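Local coordinates for putative uncharacterized protein (Aquifex aeolicus, PDB 3ME7) that probably serves as a SCO-family electron-transport protein that binds copper through a redox-active cysteine pair, at residues Ile36-Lys49 with Glu79-Asp91. Sequence-based numbering, arbitrary orientation.
Sequences IYTHCRAACPLITK and EDIKRFQKEYGID
Two methyl groups lie on aromatic faces, CD1 of I36 on F84 and CG2 of T48 on Y88, and three waters bridge the two segments beside them. The setting is the thioredoxin-fold part of a longer SCO1/SenC-family protein: the loop following strand 31-36 carries the CXXXC pair C40 and C44, here closed as a disulfide, and leads into helix 43-52, and helix 79-87 packs beside both. C40 and C44, with H126, probably bind copper. F84 enters with CG anti to its backbone N (chi1 -171°), which carries the ring in beneath the loop. CD1 of I36 stands 4.0 Å from the F84 ring centroid, a CH-pi contact. The opposite face is taken by CE2 of Y88, and OG1 of T48 meets the edge at CZ of F84, 3.5 Å away. One turn on, Y88 repeats the pattern: CG2 of T48 sits over its face, 3.9 Å from the Y88 ring centroid, while E87 CG backs the other side. Thus T48 serves both rings, OG1 at the edge of F84 and CG2 over Y88. T38 fits against the helix, its OG1 3.4 Å from D80 CB and its CG2 against CG2 of I81. NH2 of R83 lies over one face of the H39 imidazole, toward its rim, with the two planes 37° apart. NH1 of R83 is held by a salt bridge to the anti lone pair of D80 OD1, and water 2 joins that same oxygen to NE2 of H39. Water 1 bridges the T38 carbonyl, NE of R83 and OE1 of E87. Y88 OH comes 3.1 Å from P45 CA and reaches the backbone of the cysteine loop, at the C40 carbonyl, through water 3, which lies 2.9 Å from Y88 OH.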
ATOM      1  N   ILE A  36      -5.427  -3.563  -3.325  1.00  9.20           N
ATOM      2  CA  ILE A  36      -5.862  -4.305  -4.505  1.00  9.34           C
ATOM      3  C   ILE A  36      -6.793  -5.430  -4.027  1.00  9.11           C
ATOM      4  O   ILE A  36      -7.059  -5.542  -2.831  1.00  8.07           O
ATOM      5  CB  ILE A  36      -4.652  -4.879  -5.324  1.00  9.97           C
ATOM      6  CG1 ILE A  36      -3.699  -5.715  -4.441  1.00 10.12           C
ATOM      7  CG2 ILE A  36      -3.873  -3.730  -6.012  1.00 11.52           C
ATOM      8  CD1 ILE A  36      -4.125  -7.103  -4.147  1.00 11.81           C
ATOM      9  N   TYR A  37      -7.289  -6.261  -4.944  1.00  9.54           N
ATOM     10  CA  TYR A  37      -7.765  -7.589  -4.534  1.00 10.76           C
ATOM     11  C   TYR A  37      -7.242  -8.636  -5.508  1.00 11.66           C
ATOM     12  O   TYR A  37      -6.912  -8.302  -6.638  1.00 11.41           O
ATOM     13  CB  TYR A  37      -9.288  -7.677  -4.342  1.00 11.94           C
ATOM     14  CG  TYR A  37     -10.149  -7.346  -5.538  1.00 13.89           C
ATOM     15  CD1 TYR A  37     -10.303  -6.031  -5.977  1.00 13.78           C
ATOM     16  CD2 TYR A  37     -10.870  -8.344  -6.186  1.00 13.18           C
ATOM     17  CE1 TYR A  37     -11.123  -5.728  -7.031  1.00 15.25           C
ATOM     18  CE2 TYR A  37     -11.693  -8.044  -7.261  1.00 15.19           C
ATOM     19  CZ  TYR A  37     -11.810  -6.740  -7.676  1.00 14.00           C
ATOM     20  OH  TYR A  37     -12.619  -6.434  -8.744  1.00 17.37           O
ATOM     21  N   THR A  38      -7.123  -9.880  -5.053  1.00 12.83           N
ATOM     22  CA  THR A  38      -6.275 -10.845  -5.775  1.00 14.05           C
ATOM     23  C   THR A  38      -6.916 -11.374  -7.048  1.00 15.44           C
ATOM     24  O   THR A  38      -6.210 -11.791  -7.965  1.00 17.35           O
ATOM     25  CB  THR A  38      -5.718 -11.999  -4.888  1.00 15.21           C
ATOM     26  OG1 THR A  38      -6.766 -12.899  -4.510  1.00 17.39           O
ATOM     27  CG2 THR A  38      -5.001 -11.456  -3.651  1.00 17.29           C
ATOM     28  N   HIS A  39      -8.244 -11.339  -7.103  1.00 14.55           N
ATOM     29  CA  HIS A  39      -8.960 -11.782  -8.293  1.00 16.25           C
ATOM     30  C   HIS A  39      -9.304 -10.615  -9.212  1.00 17.02           C
ATOM     31  O   HIS A  39     -10.070 -10.764 -10.149  1.00 18.53           O
ATOM     32  CB  HIS A  39     -10.212 -12.563  -7.907  1.00 17.98           C
ATOM     33  CG  HIS A  39      -9.920 -13.858  -7.225  1.00 20.43           C
ATOM     34  ND1 HIS A  39      -9.526 -14.987  -7.912  1.00 20.03           N
ATOM     35  CD2 HIS A  39      -9.980 -14.212  -5.919  1.00 19.64           C
ATOM     36  CE1 HIS A  39      -9.342 -15.978  -7.056  1.00 20.35           C
ATOM     37  NE2 HIS A  39      -9.614 -15.535  -5.840  1.00 20.62           N
ATOM     38  N   CYS A  40      -8.698  -9.456  -8.952  1.00 16.83           N
ATOM     39  CA  CYS A  40      -8.960  -8.226  -9.697  1.00 17.83           C
ATOM     40  C   CYS A  40      -8.233  -8.272 -11.046  1.00 19.51           C
ATOM     41  O   CYS A  40      -7.002  -8.213 -11.106  1.00 20.37           O
ATOM     42  CB  CYS A  40      -8.471  -7.064  -8.837  1.00 17.46           C
ATOM     43  SG  CYS A  40      -8.614  -5.331  -9.374  1.00 21.99           S
ATOM     44  N   ARG A  41      -8.991  -8.392 -12.127  1.00 19.95           N
ATOM     45  CA  ARG A  41      -8.369  -8.462 -13.452  1.00 20.83           C
ATOM     46  C   ARG A  41      -8.405  -7.156 -14.241  1.00 19.49           C
ATOM     47  O   ARG A  41      -7.871  -7.088 -15.352  1.00 19.37           O
ATOM     48  CB  ARG A  41      -8.942  -9.619 -14.269  1.00 22.62           C
ATOM     49  CG  ARG A  41      -8.284 -10.950 -13.918  1.00 35.53           C
ATOM     50  CD  ARG A  41      -8.807 -12.087 -14.751  1.00 25.45           C
ATOM     51  NE  ARG A  41     -10.254 -12.260 -14.599  1.00 35.77           N
ATOM     52  CZ  ARG A  41     -11.138 -12.158 -15.592  1.00 27.23           C
ATOM     53  NH1 ARG A  41     -10.742 -11.892 -16.833  1.00 35.95           N
ATOM     54  NH2 ARG A  41     -12.430 -12.334 -15.345  1.00 35.79           N
ATOM     55  N   ALA A  42      -9.017  -6.125 -13.664  1.00 18.55           N
ATOM     56  CA  ALA A  42      -9.174  -4.847 -14.362  1.00 18.57           C
ATOM     57  C   ALA A  42      -8.130  -3.807 -13.948  1.00 18.19           C
ATOM     58  O   ALA A  42      -7.077  -3.694 -14.576  1.00 18.75           O
ATOM     59  CB  ALA A  42     -10.610  -4.305 -14.187  1.00 18.75           C
ATOM     60  N   ALA A  43      -8.406  -3.057 -12.889  1.00 17.18           N
ATOM     61  CA  ALA A  43      -7.531  -1.959 -12.503  1.00 16.37           C
ATOM     62  C   ALA A  43      -6.281  -2.433 -11.779  1.00 15.56           C
ATOM     63  O   ALA A  43      -5.206  -1.837 -11.951  1.00 15.03           O
ATOM     64  CB  ALA A  43      -8.281  -0.933 -11.646  1.00 16.70           C
ATOM     65  N   CYS A  44      -6.403  -3.496 -10.981  1.00 15.52           N
ATOM     66  CA  CYS A  44      -5.291  -3.889 -10.104  1.00 16.01           C
ATOM     67  C   CYS A  44      -4.038  -4.385 -10.841  1.00 14.37           C
ATOM     68  O   CYS A  44      -2.931  -4.068 -10.398  1.00 13.91           O
ATOM     69  CB  CYS A  44      -5.707  -4.857  -8.994  1.00 18.14           C
ATOM     70  SG  CYS A  44      -7.229  -4.400  -8.147  1.00 17.72           S
ATOM     71  N   PRO A  45      -4.192  -5.144 -11.951  1.00 13.51           N
ATOM     72  CA  PRO A  45      -2.971  -5.422 -12.721  1.00 13.49           C
ATOM     73  C   PRO A  45      -2.332  -4.136 -13.221  1.00 13.86           C
ATOM     74  O   PRO A  45      -1.115  -4.043 -13.270  1.00 14.32           O
ATOM     75  CB  PRO A  45      -3.467  -6.291 -13.899  1.00 13.08           C
ATOM     76  CG  PRO A  45      -4.751  -6.884 -13.423  1.00 15.11           C
ATOM     77  CD  PRO A  45      -5.361  -5.833 -12.525  1.00 13.07           C
ATOM     78  N   LEU A  46      -3.141  -3.145 -13.591  1.00 12.86           N
ATOM     79  CA  LEU A  46      -2.581  -1.883 -14.080  1.00 13.07           C
ATOM     80  C   LEU A  46      -1.798  -1.167 -12.971  1.00 12.19           C
ATOM     81  O   LEU A  46      -0.669  -0.732 -13.184  1.00 12.48           O
ATOM     82  CB  LEU A  46      -3.673  -0.986 -14.675  1.00 13.43           C
ATOM     83  CG  LEU A  46      -4.510  -1.617 -15.799  1.00 13.13           C
ATOM     84  CD1 LEU A  46      -5.466  -0.579 -16.383  1.00 14.30           C
ATOM     85  CD2 LEU A  46      -3.593  -2.181 -16.880  1.00 14.36           C
ATOM     86  N   ILE A  47      -2.391  -1.083 -11.790  1.00 11.88           N
ATOM     87  CA  ILE A  47      -1.753  -0.441 -10.639  1.00 12.19           C
ATOM     88  C   ILE A  47      -0.435  -1.132 -10.294  1.00 11.98           C
ATOM     89  O   ILE A  47       0.598  -0.478 -10.151  1.00 12.50           O
ATOM     90  CB  ILE A  47      -2.679  -0.456  -9.397  1.00 13.18           C
ATOM     91  CG1 ILE A  47      -3.901   0.446  -9.646  1.00 14.28           C
ATOM     92  CG2 ILE A  47      -1.898  -0.029  -8.145  1.00 14.29           C
ATOM     93  CD1 ILE A  47      -5.060   0.235  -8.665  1.00 13.05           C
ATOM     94  N   THR A  48      -0.476  -2.461 -10.197  1.00 10.96           N
ATOM     95  CA  THR A  48       0.702  -3.210  -9.757  1.00 10.03           C
ATOM     96  C   THR A  48       1.798  -3.149 -10.819  1.00 10.39           C
ATOM     97  O   THR A  48       2.963  -2.938 -10.493  1.00  9.66           O
ATOM     98  CB  THR A  48       0.330  -4.648  -9.370  1.00  9.93           C
ATOM     99  OG1 THR A  48      -0.708  -4.596  -8.374  1.00 10.02           O
ATOM    100  CG2 THR A  48       1.522  -5.364  -8.787  1.00 10.12           C
ATOM    101  N   LYS A  49       1.422  -3.309 -12.091  1.00 11.25           N
ATOM    102  CA  LYS A  49       2.391  -3.194 -13.186  1.00 12.21           C
ATOM    103  C   LYS A  49       2.987  -1.788 -13.232  1.00 12.00           C
ATOM    104  O   LYS A  49       4.181  -1.629 -13.485  1.00 12.74           O
ATOM    105  CB  LYS A  49       1.728  -3.519 -14.529  1.00 13.04           C
ATOM    106  CG  LYS A  49       1.394  -4.986 -14.694  1.00 15.13           C
ATOM    107  CD  LYS A  49       0.559  -5.209 -15.942  1.00 14.79           C
ATOM    108  CE  LYS A  49       0.249  -6.687 -16.100  1.00 16.70           C
ATOM    109  NZ  LYS A  49      -0.320  -6.944 -17.433  1.00 16.99           N
ATOM    110  N   GLU A  79      -3.196 -18.366   0.615  1.00 11.36           N
ATOM    111  CA  GLU A  79      -3.041 -18.961  -0.709  1.00 11.08           C
ATOM    112  C   GLU A  79      -3.216 -17.918  -1.823  1.00 10.99           C
ATOM    113  O   GLU A  79      -2.407 -17.840  -2.749  1.00 11.28           O
ATOM    114  CB  GLU A  79      -4.061 -20.105  -0.849  1.00 12.93           C
ATOM    115  CG  GLU A  79      -4.129 -20.787  -2.199  1.00 28.02           C
ATOM    116  CD  GLU A  79      -5.172 -21.897  -2.225  1.00 15.88           C
ATOM    117  OE1 GLU A  79      -6.390 -21.588  -2.232  1.00 28.56           O
ATOM    118  OE2 GLU A  79      -4.776 -23.077  -2.244  1.00 28.42           O
ATOM    119  N   ASP A  80      -4.269 -17.115  -1.696  1.00 10.23           N
ATOM    120  CA  ASP A  80      -4.563 -16.064  -2.676  1.00 10.61           C
ATOM    121  C   ASP A  80      -3.458 -15.016  -2.784  1.00 10.09           C
ATOM    122  O   ASP A  80      -3.084 -14.629  -3.897  1.00 10.50           O
ATOM    123  CB  ASP A  80      -5.884 -15.367  -2.360  1.00 11.51           C
ATOM    124  CG  ASP A  80      -7.078 -16.277  -2.523  1.00 10.43           C
ATOM    125  OD1 ASP A  80      -7.191 -16.951  -3.565  1.00 12.81           O
ATOM    126  OD2 ASP A  80      -7.913 -16.319  -1.609  1.00 12.45           O
ATOM    127  N   ILE A  81      -2.954 -14.540  -1.641  1.00 10.23           N
ATOM    128  CA  ILE A  81      -1.920 -13.503  -1.696  1.00  9.91           C
ATOM    129  C   ILE A  81      -0.565 -14.040  -2.154  1.00 10.19           C
ATOM    130  O   ILE A  81       0.199 -13.316  -2.791  1.00 10.43           O
ATOM    131  CB  ILE A  81      -1.814 -12.647  -0.407  1.00 10.50           C
ATOM    132  CG1 ILE A  81      -1.581 -13.509   0.840  1.00 11.22           C
ATOM    133  CG2 ILE A  81      -3.034 -11.729  -0.281  1.00 11.31           C
ATOM    134  CD1 ILE A  81      -1.171 -12.674   2.052  1.00 10.12           C
ATOM    135  N   LYS A  82      -0.276 -15.298  -1.823  1.00 10.53           N
ATOM    136  CA  LYS A  82       0.920 -15.971  -2.327  0.50 10.88           C
ATOM    137  C   LYS A  82       0.875 -16.083  -3.853  1.00 10.92           C
ATOM    138  O   LYS A  82       1.874 -15.835  -4.533  1.00 11.01           O
ATOM    139  CB  LYS A  82       1.063 -17.355  -1.684  0.50 10.81           C
ATOM    140  CG  LYS A  82       2.368 -18.064  -2.027  0.50 16.29           C
ATOM    141  CD  LYS A  82       3.543 -17.187  -1.669  0.50 11.58           C
ATOM    142  CE  LYS A  82       4.856 -17.769  -2.157  0.50 17.17           C
ATOM    143  NZ  LYS A  82       5.946 -16.763  -2.090  0.50 11.49           N
ATOM    144  N   ARG A  83      -0.283 -16.470  -4.381  1.00 11.24           N
ATOM    145  CA  ARG A  83      -0.487 -16.509  -5.842  1.00 11.13           C
ATOM    146  C   ARG A  83      -0.243 -15.120  -6.480  1.00 10.82           C
ATOM    147  O   ARG A  83       0.468 -14.998  -7.484  1.00 10.75           O
ATOM    148  CB  ARG A  83      -1.896 -17.024  -6.155  1.00 12.51           C
ATOM    149  CG  ARG A  83      -2.134 -17.428  -7.627  1.00 18.55           C
ATOM    150  CD  ARG A  83      -3.621 -17.740  -7.896  1.00 16.03           C
ATOM    151  NE  ARG A  83      -4.439 -16.543  -7.702  1.00 19.92           N
ATOM    152  CZ  ARG A  83      -5.412 -16.412  -6.800  1.00 18.64           C
ATOM    153  NH1 ARG A  83      -5.733 -17.415  -5.995  1.00 20.10           N
ATOM    154  NH2 ARG A  83      -6.053 -15.259  -6.694  1.00 20.87           N
ATOM    155  N   PHE A  84      -0.787 -14.075  -5.855  1.00 10.36           N
ATOM    156  CA  PHE A  84      -0.593 -12.700  -6.336  1.00 10.83           C
ATOM    157  C   PHE A  84       0.889 -12.302  -6.331  1.00 11.32           C
ATOM    158  O   PHE A  84       1.384 -11.755  -7.311  1.00 11.96           O
ATOM    159  CB  PHE A  84      -1.436 -11.723  -5.500  1.00 11.26           C
ATOM    160  CG  PHE A  84      -1.470 -10.317  -6.045  1.00 11.67           C
ATOM    161  CD1 PHE A  84      -0.467  -9.396  -5.704  1.00 11.82           C
ATOM    162  CD2 PHE A  84      -2.508  -9.904  -6.875  1.00 12.36           C
ATOM    163  CE1 PHE A  84      -0.492  -8.092  -6.218  1.00 11.87           C
ATOM    164  CE2 PHE A  84      -2.543  -8.595  -7.374  1.00 12.52           C
ATOM    165  CZ  PHE A  84      -1.534  -7.703  -7.039  1.00 12.70           C
ATOM    166  N   GLN A  85       1.595 -12.623  -5.242  1.00 10.91           N
ATOM    167  CA  GLN A  85       3.015 -12.281  -5.111  1.00 11.43           C
ATOM    168  C   GLN A  85       3.839 -12.887  -6.239  1.00 11.67           C
ATOM    169  O   GLN A  85       4.653 -12.208  -6.869  1.00 11.85           O
ATOM    170  CB  GLN A  85       3.558 -12.760  -3.766  1.00 11.50           C
ATOM    171  CG  GLN A  85       5.047 -12.440  -3.570  1.00 13.03           C
ATOM    172  CD  GLN A  85       5.743 -13.394  -2.639  1.00 12.46           C
ATOM    173  OE1 GLN A  85       5.098 -14.174  -1.943  1.00 13.81           O
ATOM    174  NE2 GLN A  85       7.078 -13.368  -2.642  1.00 14.16           N
ATOM    175  N   LYS A  86       3.605 -14.171  -6.489  1.00 11.69           N
ATOM    176  CA  LYS A  86       4.343 -14.895  -7.519  1.00 12.95           C
ATOM    177  C   LYS A  86       3.981 -14.370  -8.896  1.00 13.23           C
ATOM    178  O   LYS A  86       4.853 -14.249  -9.761  1.00 14.84           O
ATOM    179  CB  LYS A  86       4.049 -16.389  -7.427  1.00 14.63           C
ATOM    180  CG  LYS A  86       4.757 -17.096  -6.284  1.00 28.48           C
ATOM    181  CD  LYS A  86       4.722 -18.611  -6.472  1.00 18.44           C
ATOM    182  CE  LYS A  86       5.556 -19.329  -5.426  1.00 29.27           C
ATOM    183  NZ  LYS A  86       5.960 -20.675  -5.908  1.00 20.05           N
ATOM    184  N   GLU A  87       2.700 -14.043  -9.085  1.00 12.52           N
ATOM    185  CA  GLU A  87       2.201 -13.534 -10.362  1.00 13.03           C
ATOM    186  C   GLU A  87       2.997 -12.320 -10.835  1.00 13.95           C
ATOM    187  O   GLU A  87       3.364 -12.218 -12.016  1.00 14.68           O
ATOM    188  CB  GLU A  87       0.723 -13.176 -10.253  1.00 13.76           C
ATOM    189  CG  GLU A  87       0.111 -12.671 -11.550  1.00 16.83           C
ATOM    190  CD  GLU A  87      -1.384 -12.602 -11.482  1.00 13.67           C
ATOM    191  OE1 GLU A  87      -1.998 -13.401 -10.725  1.00 17.41           O
ATOM    192  OE2 GLU A  87      -1.959 -11.755 -12.198  1.00 17.51           O
ATOM    193  N   TYR A  88       3.281 -11.410  -9.907  1.00 12.71           N
ATOM    194  CA  TYR A  88       3.903 -10.149 -10.273  1.00 13.29           C
ATOM    195  C   TYR A  88       5.399 -10.119  -9.970  1.00 13.90           C
ATOM    196  O   TYR A  88       6.036  -9.085 -10.137  1.00 14.93           O
ATOM    197  CB  TYR A  88       3.155  -8.972  -9.622  1.00 12.78           C
ATOM    198  CG  TYR A  88       1.758  -8.776 -10.180  1.00 12.72           C
ATOM    199  CD1 TYR A  88       1.549  -8.044 -11.355  1.00 12.25           C
ATOM    200  CD2 TYR A  88       0.649  -9.337  -9.554  1.00 12.08           C
ATOM    201  CE1 TYR A  88       0.277  -7.867 -11.876  1.00 13.89           C
ATOM    202  CE2 TYR A  88      -0.629  -9.174 -10.075  1.00 13.61           C
ATOM    203  CZ  TYR A  88      -0.805  -8.440 -11.233  1.00 12.68           C
ATOM    204  OH  TYR A  88      -2.071  -8.266 -11.725  1.00 15.34           O
ATOM    205  N   GLY A  89       5.950 -11.258  -9.543  1.00 13.09           N
ATOM    206  CA  GLY A  89       7.380 -11.365  -9.277  1.00 13.40           C
ATOM    207  C   GLY A  89       7.846 -10.517  -8.108  1.00 13.15           C
ATOM    208  O   GLY A  89       9.013 -10.110  -8.037  1.00 13.64           O
ATOM    209  N   ILE A  90       6.920 -10.250  -7.193  1.00 12.57           N
ATOM    210  CA  ILE A  90       7.203  -9.437  -6.007  1.00 12.44           C
ATOM    211  C   ILE A  90       8.089 -10.226  -5.029  1.00 12.51           C
ATOM    212  O   ILE A  90       7.833 -11.394  -4.778  1.00 12.41           O
ATOM    213  CB  ILE A  90       5.861  -8.928  -5.383  1.00 11.82           C
ATOM    214  CG1 ILE A  90       5.217  -7.885  -6.303  1.00 11.96           C
ATOM    215  CG2 ILE A  90       6.058  -8.367  -3.963  1.00 11.14           C
ATOM    216  CD1 ILE A  90       3.742  -7.634  -6.029  1.00 11.22           C
ATOM    217  N   ASP A  91       9.122  -9.579  -4.487  1.00 13.39           N
ATOM    218  CA  ASP A  91      10.127 -10.295  -3.683  1.00 15.88           C
ATOM    219  C   ASP A  91       9.541 -10.856  -2.392  1.00 16.05           C
ATOM    220  O   ASP A  91       9.931 -11.929  -1.938  1.00 15.70           O
ATOM    221  CB  ASP A  91      11.345  -9.401  -3.387  1.00 18.21           C
ATOM    222  CG  ASP A  91      11.114  -8.480  -2.205  1.00 13.45           C
ATOM    223  OD1 ASP A  91      11.590  -8.788  -1.108  1.00 20.32           O
ATOM    224  OD2 ASP A  91      10.428  -7.472  -2.343  1.00 20.02           O
TER
HETATM  225  O   HOH W   1      -3.585 -13.490  -8.537  1.00 30.33           O
HETATM  226  O   HOH W   2      -9.622 -17.872  -4.347  1.00 33.42           O
HETATM  227  O   HOH W   3      -4.382  -9.389 -10.374  1.00 30.92           O